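PDB 3K2D: ABC-type metal ion transport system, periplasmic component from Vibrio vulnificus, which binds methionine, probably as the periplasmic component of an ABC-type importer, and as the immunogenic lipoprotein IlpA activates Toll-like receptor 2. Local coordinates for residues A25-A28 against K29-G33; L67-Q70 against V71-R74; L138-T141 against V142-V146. The protein carries 4 engineered substitutions. All blocks are in the same frame, centred on the assembly; numbering follows the deposited sequence.

Contact 1 of 3, residues A25-A28 against K29-G33; sequences AKVA and KEKYG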
loop_
_atom_site.group_PDB
_atom_site.type_symbol
_atom_site.label_atom_id
_atom_site.label_comp_id
_atom_site.label_asym_id
_atom_site.label_seq_id
_atom_site.Cartn_x
_atom_site.Cartn_y
_atom_site.Cartn_z
ATOM N N ALA A 25 6.541 17.412 -1.716
ATOM C CA ALA A 25 7.597 18.150 -1.030
ATOM C C ALA A 25 7.866 19.440 -1.792
ATOM O O ALA A 25 8.176 20.476 -1.208
ATOM C CB ALA A 25 8.859 17.320 -0.972
ATOM N N LYS A 26 7.755 19.362 -3.109
ATOM C CA LYS A 26 7.977 20.519 -3.941
ATOM C C LYS A 26 6.883 21.544 -3.619
ATOM O O LYS A 26 7.170 22.706 -3.320
ATOM C CB LYS A 26 7.930 20.093 -5.413
ATOM C CG LYS A 26 8.080 21.213 -6.429
ATOM C CD LYS A 26 7.839 20.692 -7.838
ATOM C CE LYS A 26 7.755 21.822 -8.866
ATOM N NZ LYS A 26 6.544 22.688 -8.686
ATOM N N VAL A 27 5.629 21.106 -3.664
ATOM C CA VAL A 27 4.502 21.987 -3.385
ATOM C C VAL A 27 4.539 22.552 -1.964
ATOM O O VAL A 27 4.117 23.686 -1.725
ATOM C CB VAL A 27 3.167 21.243 -3.616
ATOM C CG1 VAL A 27 2.004 22.036 -3.037
ATOM C CG2 VAL A 27 2.963 21.025 -5.120
ATOM N N ALA A 28 5.041 21.760 -1.024
ATOM C CA ALA A 28 5.128 22.212 0.356
ATOM C C ALA A 28 6.104 23.394 0.511
ATOM O O ALA A 28 5.889 24.276 1.347
ATOM C CB ALA A 28 5.545 21.061 1.254
ATOM N N LYS A 29 7.168 23.416 -0.290
ATOM C CA LYS A 29 8.140 24.505 -0.200
ATOM C C LYS A 29 7.646 25.803 -0.836
ATOM O O LYS A 29 7.906 26.888 -0.326
ATOM C CB LYS A 29 9.474 24.125 -0.853
ATOM C CG LYS A 29 10.546 25.203 -0.664
ATOM C CD LYS A 29 11.741 25.040 -1.602
ATOM C CE LYS A 29 12.547 23.770 -1.313
ATOM N NZ LYS A 29 13.692 23.596 -2.264
ATOM N N GLU A 30 6.936 25.689 -1.948
ATOM C CA GLU A 30 6.438 26.862 -2.646
ATOM C C GLU A 30 5.263 27.491 -1.919
ATOM O O GLU A 30 5.178 28.710 -1.813
ATOM C CB GLU A 30 6.017 26.481 -4.066
ATOM C CG GLU A 30 6.982 25.515 -4.728
ATOM C CD GLU A 30 6.644 25.232 -6.179
ATOM O OE1 GLU A 30 5.446 25.008 -6.490
ATOM O OE2 GLU A 30 7.588 25.221 -7.004
ATOM N N LYS A 31 4.362 26.655 -1.412
ATOM C CA LYS A 31 3.175 27.129 -0.709
ATOM C C LYS A 31 3.355 27.448 0.776
ATOM O O LYS A 31 2.831 28.448 1.265
ATOM C CB LYS A 31 2.045 26.106 -0.840
ATOM C CG LYS A 31 1.378 26.040 -2.197
ATOM C CD LYS A 31 0.295 24.966 -2.194
ATOM C CE LYS A 31 -0.584 25.020 -3.443
ATOM N NZ LYS A 31 -1.581 26.131 -3.407
ATOM N N TYR A 32 4.087 26.610 1.501
ATOM C CA TYR A 32 4.243 26.834 2.936
ATOM C C TYR A 32 5.673 27.089 3.402
ATOM O O TYR A 32 5.910 27.313 4.594
ATOM C CB TYR A 32 3.652 25.637 3.688
ATOM C CG TYR A 32 2.321 25.201 3.120
ATOM C CD1 TYR A 32 1.214 26.054 3.156
ATOM C CD2 TYR A 32 2.181 23.967 2.479
ATOM C CE1 TYR A 32 0.008 25.697 2.563
ATOM C CE2 TYR A 32 0.976 23.598 1.880
ATOM C CZ TYR A 32 -0.106 24.470 1.925
ATOM O OH TYR A 32 -1.299 24.129 1.317
ATOM N N GLY A 33 6.622 27.069 2.472
ATOM C CA GLY A 33 8.004 27.287 2.851
ATOM C C GLY A 33 8.431 26.209 3.823
ATOM O O GLY A 33 9.226 26.445 4.722
HETATM O O HOH W 1 9.762 24.331 -4.897
#

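Contact 2 of 3, residues L67-Q70 against V71-R74; sequences LDRQ and VEDR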
loop_
_atom_site.group_PDB
_atom_site.type_symbol
_atom_site.label_atom_id
_atom_site.label_comp_id
_atom_site.label_asym_id
_atom_site.label_seq_id
_atom_site.Cartn_x
_atom_site.Cartn_y
_atom_site.Cartn_z
ATOM N N LEU A 67 -2.570 0.091 9.684
ATOM C CA LEU A 67 -2.103 0.880 10.811
ATOM C C LEU A 67 -2.708 0.347 12.118
ATOM O O LEU A 67 -1.988 0.106 13.088
ATOM C CB LEU A 67 -2.493 2.345 10.597
ATOM C CG LEU A 67 -2.375 3.313 11.775
ATOM C CD1 LEU A 67 -0.926 3.482 12.199
ATOM C CD2 LEU A 67 -2.989 4.643 11.351
ATOM N N ASP A 68 -4.028 0.157 12.138
ATOM C CA ASP A 68 -4.686 -0.356 13.339
ATOM C C ASP A 68 -4.071 -1.684 13.779
ATOM O O ASP A 68 -3.775 -1.889 14.957
ATOM C CB ASP A 68 -6.188 -0.553 13.107
ATOM C CG ASP A 68 -6.931 0.759 12.922
ATOM O OD1 ASP A 68 -6.380 1.815 13.290
ATOM O OD2 ASP A 68 -8.075 0.740 12.420
ATOM N N ARG A 69 -3.868 -2.580 12.821
ATOM C CA ARG A 69 -3.306 -3.882 13.116
ATOM C C ARG A 69 -1.907 -3.767 13.699
ATOM O O ARG A 69 -1.556 -4.454 14.656
ATOM C CB ARG A 69 -3.276 -4.729 11.847
ATOM C CG ARG A 69 -2.654 -6.094 12.035
ATOM C CD ARG A 69 -3.436 -6.922 13.033
ATOM N NE ARG A 69 -2.733 -8.163 13.333
ATOM C CZ ARG A 69 -3.333 -9.328 13.535
ATOM N NH1 ARG A 69 -4.654 -9.416 13.476
ATOM N NH2 ARG A 69 -2.607 -10.411 13.759
ATOM N N GLN A 70 -1.104 -2.888 13.123
ATOM C CA GLN A 70 0.259 -2.714 13.588
ATOM C C GLN A 70 0.328 -2.027 14.955
ATOM O O GLN A 70 1.223 -2.302 15.751
ATOM C CB GLN A 70 1.040 -1.924 12.555
ATOM C CG GLN A 70 2.475 -1.717 12.921
ATOM C CD GLN A 70 3.366 -2.045 11.776
ATOM O OE1 GLN A 70 3.500 -3.209 11.406
ATOM N NE2 GLN A 70 3.968 -1.025 11.180
ATOM N N VAL A 71 -0.613 -1.127 15.214
ATOM C CA VAL A 71 -0.674 -0.433 16.494
ATOM C C VAL A 71 -1.079 -1.427 17.588
ATOM O O VAL A 71 -0.614 -1.351 18.718
ATOM C CB VAL A 71 -1.703 0.712 16.444
ATOM C CG1 VAL A 71 -2.187 1.065 17.859
ATOM C CG2 VAL A 71 -1.072 1.919 15.762
ATOM N N GLU A 72 -1.949 -2.362 17.235
ATOM C CA GLU A 72 -2.410 -3.370 18.172
ATOM C C GLU A 72 -1.301 -4.366 18.494
ATOM O O GLU A 72 -1.152 -4.785 19.640
ATOM C CB GLU A 72 -3.606 -4.101 17.579
ATOM C CG GLU A 72 -4.296 -5.066 18.512
ATOM C CD GLU A 72 -5.488 -5.724 17.841
ATOM O OE1 GLU A 72 -5.280 -6.462 16.846
ATOM O OE2 GLU A 72 -6.630 -5.495 18.296
ATOM N N ASP A 73 -0.516 -4.739 17.488
ATOM C CA ASP A 73 0.559 -5.699 17.711
ATOM C C ASP A 73 1.838 -5.114 18.316
ATOM O O ASP A 73 2.616 -5.840 18.927
ATOM C CB ASP A 73 0.892 -6.442 16.409
ATOM C CG ASP A 73 -0.315 -7.199 15.827
ATOM O OD1 ASP A 73 -1.052 -7.871 16.592
ATOM O OD2 ASP A 73 -0.517 -7.134 14.591
ATOM N N ARG A 74 2.058 -3.809 18.176
ATOM C CA ARG A 74 3.276 -3.217 18.719
ATOM C C ARG A 74 3.057 -2.032 19.655
ATOM O O ARG A 74 3.995 -1.591 20.313
ATOM C CB ARG A 74 4.204 -2.797 17.571
ATOM C CG ARG A 74 4.061 -3.664 16.330
ATOM C CD ARG A 74 5.385 -4.179 15.797
ATOM N NE ARG A 74 6.029 -5.139 16.686
ATOM C CZ ARG A 74 6.746 -6.182 16.268
ATOM N NH1 ARG A 74 6.908 -6.412 14.970
ATOM N NH2 ARG A 74 7.325 -6.988 17.149
#

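Contact 3 of 3, residues L138-T141 against V142-V146; sequences LLAT and VRDIV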
loop_
_atom_site.group_PDB
_atom_site.type_symbol
_atom_site.label_atom_id
_atom_site.label_comp_id
_atom_site.label_asym_id
_atom_site.label_seq_id
_atom_site.Cartn_x
_atom_site.Cartn_y
_atom_site.Cartn_z
ATOM N N LEU A 138 -12.146 -8.215 7.618
ATOM C CA LEU A 138 -11.068 -7.737 6.778
ATOM C C LEU A 138 -9.795 -8.531 7.042
ATOM O O LEU A 138 -8.793 -8.348 6.355
ATOM C CB LEU A 138 -10.822 -6.248 7.029
ATOM C CG LEU A 138 -11.950 -5.312 6.598
ATOM C CD1 LEU A 138 -11.537 -3.881 6.850
ATOM C CD2 LEU A 138 -12.251 -5.506 5.130
ATOM N N LEU A 139 -9.849 -9.436 8.017
ATOM C CA LEU A 139 -8.682 -10.233 8.372
ATOM C C LEU A 139 -8.793 -11.709 8.023
ATOM O O LEU A 139 -8.240 -12.554 8.713
ATOM C CB LEU A 139 -8.388 -10.083 9.869
ATOM C CG LEU A 139 -8.108 -8.654 10.353
ATOM C CD1 LEU A 139 -7.862 -8.651 11.850
ATOM C CD2 LEU A 139 -6.903 -8.096 9.627
ATOM N N ALA A 140 -9.501 -12.025 6.950
ATOM C CA ALA A 140 -9.648 -13.415 6.537
ATOM C C ALA A 140 -8.296 -14.111 6.381
ATOM O O ALA A 140 -7.280 -13.464 6.119
ATOM C CB ALA A 140 -10.397 -13.482 5.222
ATOM N N THR A 141 -8.289 -15.427 6.573
ATOM C CA THR A 141 -7.083 -16.230 6.387
ATOM C C THR A 141 -7.540 -17.501 5.702
ATOM O O THR A 141 -8.742 -17.705 5.492
ATOM C CB THR A 141 -6.395 -16.619 7.706
ATOM O OG1 THR A 141 -7.178 -17.609 8.385
ATOM C CG2 THR A 141 -6.230 -15.410 8.592
ATOM N N VAL A 142 -6.589 -18.358 5.350
ATOM C CA VAL A 142 -6.912 -19.615 4.683
ATOM C C VAL A 142 -7.853 -20.495 5.523
ATOM O O VAL A 142 -8.545 -21.362 4.998
ATOM C CB VAL A 142 -5.619 -20.382 4.336
ATOM C CG1 VAL A 142 -5.951 -21.726 3.716
ATOM C CG2 VAL A 142 -4.794 -19.561 3.353
ATOM N N ARG A 143 -7.892 -20.263 6.827
ATOM C CA ARG A 143 -8.778 -21.042 7.675
ATOM C C ARG A 143 -10.211 -20.625 7.428
ATOM O O ARG A 143 -11.131 -21.337 7.813
ATOM C CB ARG A 143 -8.441 -20.863 9.163
ATOM C CG ARG A 143 -7.162 -21.559 9.600
ATOM C CD ARG A 143 -6.995 -21.519 11.113
ATOM N NE ARG A 143 -6.997 -20.151 11.626
ATOM C CZ ARG A 143 -5.971 -19.311 11.526
ATOM N NH1 ARG A 143 -4.843 -19.700 10.936
ATOM N NH2 ARG A 143 -6.083 -18.072 11.997
ATOM N N ASP A 144 -10.406 -19.485 6.770
ATOM C CA ASP A 144 -11.762 -19.005 6.496
ATOM C C ASP A 144 -12.353 -19.447 5.161
ATOM O O ASP A 144 -13.513 -19.139 4.860
ATOM C CB ASP A 144 -11.823 -17.481 6.588
ATOM C CG ASP A 144 -11.494 -16.979 7.969
ATOM O OD1 ASP A 144 -12.131 -17.455 8.924
ATOM O OD2 ASP A 144 -10.599 -16.118 8.106
ATOM N N ILE A 145 -11.574 -20.176 4.366
ATOM C CA ILE A 145 -12.057 -20.633 3.069
ATOM C C ILE A 145 -13.088 -21.758 3.199
ATOM O O ILE A 145 -12.839 -22.769 3.847
ATOM C CB ILE A 145 -10.881 -21.112 2.192
ATOM C CG1 ILE A 145 -9.970 -19.924 1.870
ATOM C CG2 ILE A 145 -11.415 -21.779 0.920
ATOM C CD1 ILE A 145 -8.586 -20.318 1.402
ATOM N N VAL A 146 -14.249 -21.591 2.585
ATOM C CA VAL A 146 -15.271 -22.632 2.683
ATOM C C VAL A 146 -15.566 -23.284 1.345
ATOM O O VAL A 146 -16.410 -24.168 1.257
ATOM C CB VAL A 146 -16.611 -22.088 3.271
ATOM C CG1 VAL A 146 -16.356 -21.466 4.624
ATOM C CG2 VAL A 146 -17.251 -21.078 2.315
HETATM O O HOH W 2 -9.121 -16.481 10.249
#

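Contact 1 of 3, residues A25-A28 against K29-G33
Lys-26 sets CG opposite its main-chain nitrogen (chi1 177°) and runs straight until a bend at the last torsion, whereas Glu-30, a turn later, keeps CG beside its own nitrogen and extends back along the helix. The two chains therefore cross, and NZ of Lys-26 forms a salt bridge with OE2 of Glu-30 (3.2 Å), meeting that oxygen from above the carboxylate plane, 39° out of it. The ammonium has a second carboxylate partner in Glu-227, so its charge is shared by two acids. One residue further along, Val-27 and Lys-31 lie side by side and point the same way, with CG1 of the valine 3.5 Å from CD of the lysine. Beneath them run i to i+4 bonds, such as Lys-31 N to Val-27 O (3.0 Å) and Tyr-32 N to Ala-28 O (3.0 Å). Gly-33 then leaves helical geometry with a positive phi. This is the last part of helix 16-32, the crossover of the beta-alpha-beta unit between strands 8-13 and 36-41. Val-27 and Ala-28 pack on Ala-222 of helix 214-223, and Val-27 and Glu-30 touch Glu-227 of helix 226-235.

Contact 2 of 3, residues L67-Q70 against V71-R74
Arg-69 and Asp-73, one helical turn apart, are joined by a salt bridge in which NE of Arg-69 donates to OD2 of Asp-73 over 2.7 Å. The carboxylate oxygen receives it on its syn lone pair and lies at the guanidinium edge, somewhat tilted from that plane; the two flat groups are turned 72° against each other. With one N-H engaged, the pair is a single-point bridge and not a two-pronged one. A bend at chi2 of Arg-69 (62°) folds the chain toward the later turn and lays CD against the same oxygen, 3.3 Å from OD2 of Asp-73. Glu-72 adds a more distant negative charge, its OE1 4.5 Å from NH1 of Arg-69 and well off the guanidinium plane, so that it acts through charge alone and not through a hydrogen bond.

On another face of the helix, CD1 of Leu-67 rests 3.9 Å from CG2 of Val-71, both side chains pointing the same way, and Leu-67 also packs on Leu-78 and Ile-80 of strand 78-83. Backbone bonds of helix 64-74 set the spacing, among them Val-71 N to Leu-67 O (2.8 Å) and Asp-73 N to Arg-69 O (3.0 Å). Asp-68 is engaged by Lys-64 a turn earlier.

Beyond its own helix, Arg-69 makes packing contacts with the lobe across the methionine cleft, touching Pro-114 and Thr-115 of helix 114-126 and the loop residue Leu-139. With a single N-H bonded to Asp-73 and Glu-72 near but unbonded, the two acids would probably offset the arginine's charge.

Contact 3 of 3, residues L138-T141 against V142-V146
OD2 of Asp-144 is gripped twice: by the backbone N of Thr-141 at 2.9 Å and by a water that donates to it at 2.6 Å. The amide reaches the carboxylate on its anti side, 19° out of plane. The same water lies 2.9 Å from OG1 of Thr-141, bridging the two side chains. OG1 itself, placed between the backbone nitrogen and the carbonyl carbon (chi1 72°), turns forward over the start of the 3-10 segment 142-144 and accepts the N-H of Arg-143 at 3.2 Å. That bond closes an ST turn, while Thr-141 N returns a bond to the side chain of Asp-144, so that the two residues hold the 3-10 turn from both ends. Between the two, Asp-144 N donates to Thr-141 O at 2.8 Å, the i to i+3 bond of the 3-10 turn. Arg-143 doubles back on the threonine so that OG1 of Thr-141 lies over one face of its guanidinium, 3.7 Å above the plane. The other carboxylate oxygen of Asp-144, OD1, forms a salt bridge with Arg-133. From here the chain enters strand 145-147, which pairs antiparallel with strand 131-132. Ala-140, just before Thr-141, packs on Leu-121 of helix 114-126.

Overall arrangement
The three contacts follow one another along the chain. Contacts 1 and 2 belong to the lobe built on the sheet of strands 36-41, 8-13, 58-63, 202-207 and 78-83, their centres about 32 Å apart; contact 3 lies on the other lobe, in the loop leading into strand 145-147, beside helix 114-126. Contacts 1 and 3 fall on opposite sides of the chain's centre, about 44 Å between centres. Contacts 2 and 3, about 19 Å apart by centres, touch across the cleft, where NH1 of Arg-69 lies 3.7 Å from CD1 of Leu-139. Methionine occupies that cleft, consistent with a closed, ligand-bound form of this periplasmic-binding-protein fold, with contact 1 remote from it.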